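Local coordinates for protein uncharacterized sugar kinase PH1459 (Pyrococcus horikoshii, PDB 3EWM) that probably phosphorylates a sugar such as fructose at the expense of ATP, as a member of the PfkB family of carbohydrate kinases, at residues I12-V17 / I89-L94; F28-G33 / D59-Y64. All coordinates share one frame; numbering follows the deposited sequence.

Interaction 1: I12-V17 / I89-L94; sequences IDLISV and IVFVQL
Leu14 lies beside Phe91, their side chains pointing the same way, and its CD1 sits over one face of the ring, 4.0 Å from the ring centroid, a CH-pi contact offset toward the CE1-CZ rim. Leu14 CB closes on Phe91 CD1 as well. Beyond it, Ile12 CB meets Ile89 CG2 at 3.9 Å. The opposite face carries Ile15 and Val92, which cross obliquely; Val92 CG2, set between its own backbone N and carbonyl carbon, presses on Ile15 CG1 at 3.3 Å, tighter than usual. Both strands belong to the small four-stranded lid sheet characteristic of PfkB kinases and pair in parallel. Their ladder runs Val90 N to Ile12 O, Leu14 N to Val90 O, Val92 N to Leu14 O and Ser16 N to Val92 O. That last carbonyl is gripped twice: Ser16 OG also donates to Val92 O at 2.8 Å, from above the carbonyl plane. Where the strands end, a water bridges Ser16 O and Leu94 N. The bent Gln93 chain passes Ser16 CB with NE2 3.5 Å away, that amide nitrogen being held by Glu18 O and Gly20 O. Phe91 also meets Phe61 of the second subunit edge-to-face.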
loop_
_atom_site.group_PDB
_atom_site.type_symbol
_atom_site.label_atom_id
_atom_site.label_comp_id
_atom_site.label_asym_id
_atom_site.label_seq_id
_atom_site.Cartn_x
_atom_site.Cartn_y
_atom_site.Cartn_z
ATOM N N ILE A 12 -6.540 1.315 -5.216
ATOM C CA ILE A 12 -6.551 -0.143 -5.261
ATOM C C ILE A 12 -7.135 -0.694 -3.961
ATOM O O ILE A 12 -6.648 -0.408 -2.863
ATOM C CB ILE A 12 -5.111 -0.747 -5.454
ATOM C CG1 ILE A 12 -4.426 -0.187 -6.709
ATOM C CG2 ILE A 12 -5.169 -2.273 -5.453
ATOM C CD1 ILE A 12 -5.005 -0.743 -8.038
ATOM N N ASP A 13 -8.208 -1.459 -4.071
ATOM C CA ASP A 13 -8.646 -2.254 -2.940
ATOM C C ASP A 13 -7.917 -3.572 -3.027
ATOM O O ASP A 13 -8.017 -4.296 -4.027
ATOM C CB ASP A 13 -10.153 -2.533 -2.969
ATOM C CG ASP A 13 -10.985 -1.371 -2.467
ATOM O OD1 ASP A 13 -10.457 -0.519 -1.744
ATOM O OD2 ASP A 13 -12.184 -1.333 -2.774
ATOM N N LEU A 14 -7.182 -3.889 -1.979
ATOM C CA LEU A 14 -6.582 -5.211 -1.881
ATOM C C LEU A 14 -7.459 -5.986 -0.930
ATOM O O LEU A 14 -7.468 -5.753 0.270
ATOM C CB LEU A 14 -5.141 -5.113 -1.425
ATOM C CG LEU A 14 -4.370 -4.546 -2.622
ATOM C CD1 LEU A 14 -3.380 -3.464 -2.187
ATOM C CD2 LEU A 14 -3.727 -5.656 -3.414
ATOM N N ILE A 15 -8.272 -6.861 -1.499
ATOM C CA ILE A 15 -9.342 -7.464 -0.719
ATOM C C ILE A 15 -8.959 -8.848 -0.263
ATOM O O ILE A 15 -8.721 -9.734 -1.087
ATOM C CB ILE A 15 -10.644 -7.523 -1.519
ATOM C CG1 ILE A 15 -10.965 -6.109 -2.027
ATOM C CG2 ILE A 15 -11.780 -8.059 -0.650
ATOM C CD1 ILE A 15 -12.315 -5.930 -2.509
ATOM N N SER A 16 -8.925 -9.011 1.054
ATOM C CA SER A 16 -8.704 -10.307 1.685
ATOM C C SER A 16 -9.583 -11.347 1.011
ATOM O O SER A 16 -10.791 -11.159 0.834
ATOM C CB SER A 16 -9.029 -10.265 3.169
ATOM O OG SER A 16 -8.296 -9.254 3.857
ATOM N N VAL A 17 -8.953 -12.447 0.632
ATOM C CA VAL A 17 -9.637 -13.530 -0.034
ATOM C C VAL A 17 -10.145 -14.549 0.996
ATOM O O VAL A 17 -11.016 -15.376 0.699
ATOM C CB VAL A 17 -8.701 -14.144 -1.106
ATOM C CG1 VAL A 17 -9.000 -15.572 -1.331
ATOM C CG2 VAL A 17 -8.857 -13.365 -2.408
ATOM N N ILE A 89 -3.830 2.839 -2.076
ATOM C CA ILE A 89 -4.055 1.455 -1.796
ATOM C C ILE A 89 -4.751 1.345 -0.444
ATOM O O ILE A 89 -4.544 2.144 0.480
ATOM C CB ILE A 89 -2.738 0.603 -1.782
ATOM C CG1 ILE A 89 -1.761 1.165 -0.753
ATOM C CG2 ILE A 89 -2.120 0.430 -3.217
ATOM C CD1 ILE A 89 -0.737 0.175 -0.340
ATOM N N VAL A 90 -5.631 0.374 -0.361
ATOM C CA VAL A 90 -6.206 0.006 0.901
ATOM C C VAL A 90 -6.296 -1.508 0.964
ATOM O O VAL A 90 -6.664 -2.149 -0.012
ATOM C CB VAL A 90 -7.584 0.710 1.166
ATOM C CG1 VAL A 90 -8.562 0.427 0.070
ATOM C CG2 VAL A 90 -8.173 0.285 2.547
ATOM N N PHE A 91 -5.919 -2.055 2.116
ATOM C CA PHE A 91 -6.068 -3.477 2.400
ATOM C C PHE A 91 -7.348 -3.632 3.181
ATOM O O PHE A 91 -7.570 -2.917 4.148
ATOM C CB PHE A 91 -4.871 -3.978 3.194
ATOM C CG PHE A 91 -3.578 -3.859 2.440
ATOM C CD1 PHE A 91 -3.120 -4.921 1.643
ATOM C CD2 PHE A 91 -2.834 -2.677 2.486
ATOM C CE1 PHE A 91 -1.949 -4.808 0.924
ATOM C CE2 PHE A 91 -1.651 -2.563 1.764
ATOM C CZ PHE A 91 -1.217 -3.631 0.979
ATOM N N VAL A 92 -8.207 -4.524 2.717
ATOM C CA VAL A 92 -9.562 -4.569 3.222
ATOM C C VAL A 92 -9.901 -5.981 3.661
ATOM O O VAL A 92 -9.571 -6.959 2.982
ATOM C CB VAL A 92 -10.603 -3.979 2.190
ATOM C CG1 VAL A 92 -10.072 -2.719 1.566
ATOM C CG2 VAL A 92 -10.853 -4.932 1.090
ATOM N N GLN A 93 -10.470 -6.079 4.852
ATOM C CA GLN A 93 -11.126 -7.311 5.255
ATOM C C GLN A 93 -12.617 -7.013 5.306
ATOM O O GLN A 93 -13.095 -6.312 6.204
ATOM C CB GLN A 93 -10.601 -7.835 6.589
ATOM C CG GLN A 93 -11.327 -9.099 7.096
ATOM C CD GLN A 93 -11.401 -10.209 6.047
ATOM O OE1 GLN A 93 -12.258 -10.188 5.165
ATOM N NE2 GLN A 93 -10.514 -11.193 6.160
ATOM N N LEU A 94 -13.350 -7.547 4.334
ATOM C CA LEU A 94 -14.795 -7.315 4.269
ATOM C C LEU A 94 -15.574 -8.325 5.114
ATOM O O LEU A 94 -16.709 -8.063 5.485
ATOM C CB LEU A 94 -15.294 -7.338 2.811
ATOM C CG LEU A 94 -14.724 -6.292 1.849
ATOM C CD1 LEU A 94 -15.093 -6.644 0.395
ATOM C CD2 LEU A 94 -15.196 -4.878 2.191
HETATM O O HOH W 1 -12.623 -9.450 2.338
#

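Interaction 2: F28-G33 / D59-Y64; sequences FEKHPG and DPFGEY
Lys30 NZ has three partners: it lies over one face of Tyr64, 3.6 Å from the ring centroid, in a cation-pi contact, and it donates to the backbone oxygens of Val25 and Lys23 of the second subunit. Lys30 CE, also 3.6 Å from the Tyr64 ring centroid and only 11° off its normal, adds a CH-pi contact, so the end of the chain covers the ring. CG leaves anti to the backbone N (chi1 159°), and bends at chi3 and chi4 then carry the tip over the ring. On its way the chain slants past Phe61, with Lys30 CD 3.7 Å from Phe61 CE1. The contact joins strand 27-33, outermost in the lid sheet of this chain, to the first turn of helix 60-71, part of the larger alpha/beta domain of this ribokinase-like fold. That turn opens with an N-cap: Asp59 OD1 accepts from Gly62 N at 2.8 Å, and Thr87 also bonds this oxygen. Tyr64 CG is anti to its backbone N (chi1 168°), and the hydroxyl end of the side chain reaches the strand backbone. There OH lies 3.2 Å from Pro32 CD, the proline ring crossing the tyrosine at about a right angle, with Pro32 CG 3.9 Å from Tyr64 CE2. An alanine in place of Tyr64 would probably deprive the lysine ammonium of its aromatic partner and open a gap between Lys30 and Pro32. Ile12 packs against Lys30, Phe61 and Tyr64, while Phe61 packs on Leu102 of the second subunit.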
loop_
_atom_site.group_PDB
_atom_site.type_symbol
_atom_site.label_atom_id
_atom_site.label_comp_id
_atom_site.label_asym_id
_atom_site.label_seq_id
_atom_site.Cartn_x
_atom_site.Cartn_y
_atom_site.Cartn_z
ATOM N N PHE A 28 -4.632 -11.380 -1.100
ATOM C CA PHE A 28 -5.413 -10.208 -1.434
ATOM C C PHE A 28 -5.651 -10.138 -2.923
ATOM O O PHE A 28 -4.698 -10.164 -3.715
ATOM C CB PHE A 28 -4.687 -8.943 -1.008
ATOM C CG PHE A 28 -4.453 -8.859 0.451
ATOM C CD1 PHE A 28 -5.438 -8.359 1.292
ATOM C CD2 PHE A 28 -3.253 -9.307 1.002
ATOM C CE1 PHE A 28 -5.218 -8.270 2.661
ATOM C CE2 PHE A 28 -3.032 -9.229 2.373
ATOM C CZ PHE A 28 -4.009 -8.713 3.201
ATOM N N GLU A 29 -6.932 -10.058 -3.282
ATOM C CA GLU A 29 -7.360 -9.746 -4.628
ATOM C C GLU A 29 -7.330 -8.238 -4.895
ATOM O O GLU A 29 -7.852 -7.443 -4.103
ATOM C CB GLU A 29 -8.781 -10.244 -4.825
ATOM C CG GLU A 29 -8.913 -11.343 -5.825
ATOM C CD GLU A 29 -10.327 -11.468 -6.329
ATOM O OE1 GLU A 29 -11.236 -11.520 -5.493
ATOM O OE2 GLU A 29 -10.526 -11.477 -7.567
ATOM N N LYS A 30 -6.756 -7.864 -6.034
ATOM C CA LYS A 30 -6.631 -6.468 -6.426
ATOM C C LYS A 30 -7.861 -6.060 -7.230
ATOM O O LYS A 30 -8.227 -6.707 -8.215
ATOM C CB LYS A 30 -5.339 -6.251 -7.231
ATOM C CG LYS A 30 -5.302 -5.005 -8.128
ATOM C CD LYS A 30 -3.857 -4.726 -8.609
ATOM C CE LYS A 30 -3.819 -4.322 -10.089
ATOM N NZ LYS A 30 -4.290 -5.435 -11.007
ATOM N N HIS A 31 -8.500 -4.984 -6.796
ATOM C CA HIS A 31 -9.680 -4.468 -7.499
ATOM C C HIS A 31 -9.636 -2.955 -7.470
ATOM O O HIS A 31 -8.984 -2.375 -6.594
ATOM C CB HIS A 31 -10.964 -4.915 -6.812
ATOM C CG HIS A 31 -11.184 -6.392 -6.827
ATOM N ND1 HIS A 31 -11.680 -7.063 -7.927
ATOM C CD2 HIS A 31 -10.993 -7.330 -5.868
ATOM C CE1 HIS A 31 -11.776 -8.355 -7.645
ATOM N NE2 HIS A 31 -11.366 -8.540 -6.402
ATOM N N PRO A 32 -10.354 -2.308 -8.400
ATOM C CA PRO A 32 -10.486 -0.857 -8.316
ATOM C C PRO A 32 -11.461 -0.471 -7.226
ATOM O O PRO A 32 -12.471 -1.128 -7.043
ATOM C CB PRO A 32 -11.058 -0.459 -9.678
ATOM C CG PRO A 32 -11.110 -1.701 -10.497
ATOM C CD PRO A 32 -11.067 -2.860 -9.566
ATOM N N GLY A 33 -11.135 0.579 -6.487
ATOM C CA GLY A 33 -11.986 1.015 -5.411
ATOM C C GLY A 33 -11.974 2.509 -5.208
ATOM O O GLY A 33 -11.337 3.274 -5.974
ATOM N N ASP A 59 2.175 4.964 -11.981
ATOM C CA ASP A 59 2.603 3.615 -11.662
ATOM C C ASP A 59 1.612 2.613 -12.247
ATOM O O ASP A 59 0.565 3.018 -12.758
ATOM C CB ASP A 59 2.856 3.454 -10.154
ATOM C CG ASP A 59 1.642 3.779 -9.279
ATOM O OD1 ASP A 59 0.529 3.307 -9.566
ATOM O OD2 ASP A 59 1.834 4.474 -8.257
ATOM N N PRO A 60 1.945 1.307 -12.201
ATOM C CA PRO A 60 1.083 0.292 -12.789
ATOM C C PRO A 60 -0.320 0.295 -12.200
ATOM O O PRO A 60 -1.275 -0.041 -12.891
ATOM C CB PRO A 60 1.777 -1.008 -12.415
ATOM C CG PRO A 60 3.241 -0.611 -12.326
ATOM C CD PRO A 60 3.163 0.712 -11.627
ATOM N N PHE A 61 -0.424 0.654 -10.924
ATOM C CA PHE A 61 -1.713 0.624 -10.243
ATOM C C PHE A 61 -2.571 1.774 -10.718
ATOM O O PHE A 61 -3.773 1.625 -10.896
ATOM C CB PHE A 61 -1.529 0.619 -8.718
ATOM C CG PHE A 61 -1.106 -0.729 -8.162
ATOM C CD1 PHE A 61 -0.951 -1.845 -9.011
ATOM C CD2 PHE A 61 -0.884 -0.893 -6.802
ATOM C CE1 PHE A 61 -0.591 -3.091 -8.511
ATOM C CE2 PHE A 61 -0.525 -2.139 -6.292
ATOM C CZ PHE A 61 -0.378 -3.237 -7.145
ATOM N N GLY A 62 -1.937 2.923 -10.936
ATOM C CA GLY A 62 -2.603 4.076 -11.542
ATOM C C GLY A 62 -3.111 3.747 -12.928
ATOM O O GLY A 62 -4.264 4.046 -13.268
ATOM N N GLU A 63 -2.254 3.129 -13.739
ATOM C CA GLU A 63 -2.675 2.695 -15.080
ATOM C C GLU A 63 -3.827 1.717 -15.043
ATOM O O GLU A 63 -4.756 1.850 -15.806
ATOM C CB GLU A 63 -1.506 2.055 -15.818
ATOM C CG GLU A 63 -0.465 3.071 -16.217
ATOM C CD GLU A 63 0.903 2.455 -16.398
ATOM O OE1 GLU A 63 0.980 1.251 -16.734
ATOM O OE2 GLU A 63 1.904 3.185 -16.207
ATOM N N TYR A 64 -3.756 0.737 -14.139
ATOM C CA TYR A 64 -4.838 -0.213 -13.953
ATOM C C TYR A 64 -6.161 0.463 -13.668
ATOM O O TYR A 64 -7.170 0.161 -14.304
ATOM C CB TYR A 64 -4.496 -1.177 -12.823
ATOM C CG TYR A 64 -5.621 -2.033 -12.332
ATOM C CD1 TYR A 64 -6.032 -3.162 -13.046
ATOM C CD2 TYR A 64 -6.261 -1.746 -11.124
ATOM C CE1 TYR A 64 -7.045 -3.966 -12.575
ATOM C CE2 TYR A 64 -7.270 -2.548 -10.648
ATOM C CZ TYR A 64 -7.659 -3.654 -11.391
ATOM O OH TYR A 64 -8.663 -4.469 -10.919
#

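In the fold
The centres of the two interactions lie about 11 Å apart on the same side of the chain's centre, and the lid sheet links them directly. Strands 11-16 and 27-33 are neighbours in it, antiparallel, with Asp13 N and Ile15 N probably hydrogen-bonded to His31 O and Glu29 O. Along the chain the order is 12-17, 28-33, 59-64, 89-94, so both segments of interaction 2 fall between those of interaction 1. Interaction 1 builds the middle of the sheet; interaction 2 ties strand 27-33 to helix 60-71. Both touch the second subunit, where Phe28 and Glu29 continue the sheet across the interface, consistent with the lid-mediated dimers known among PfkB kinases.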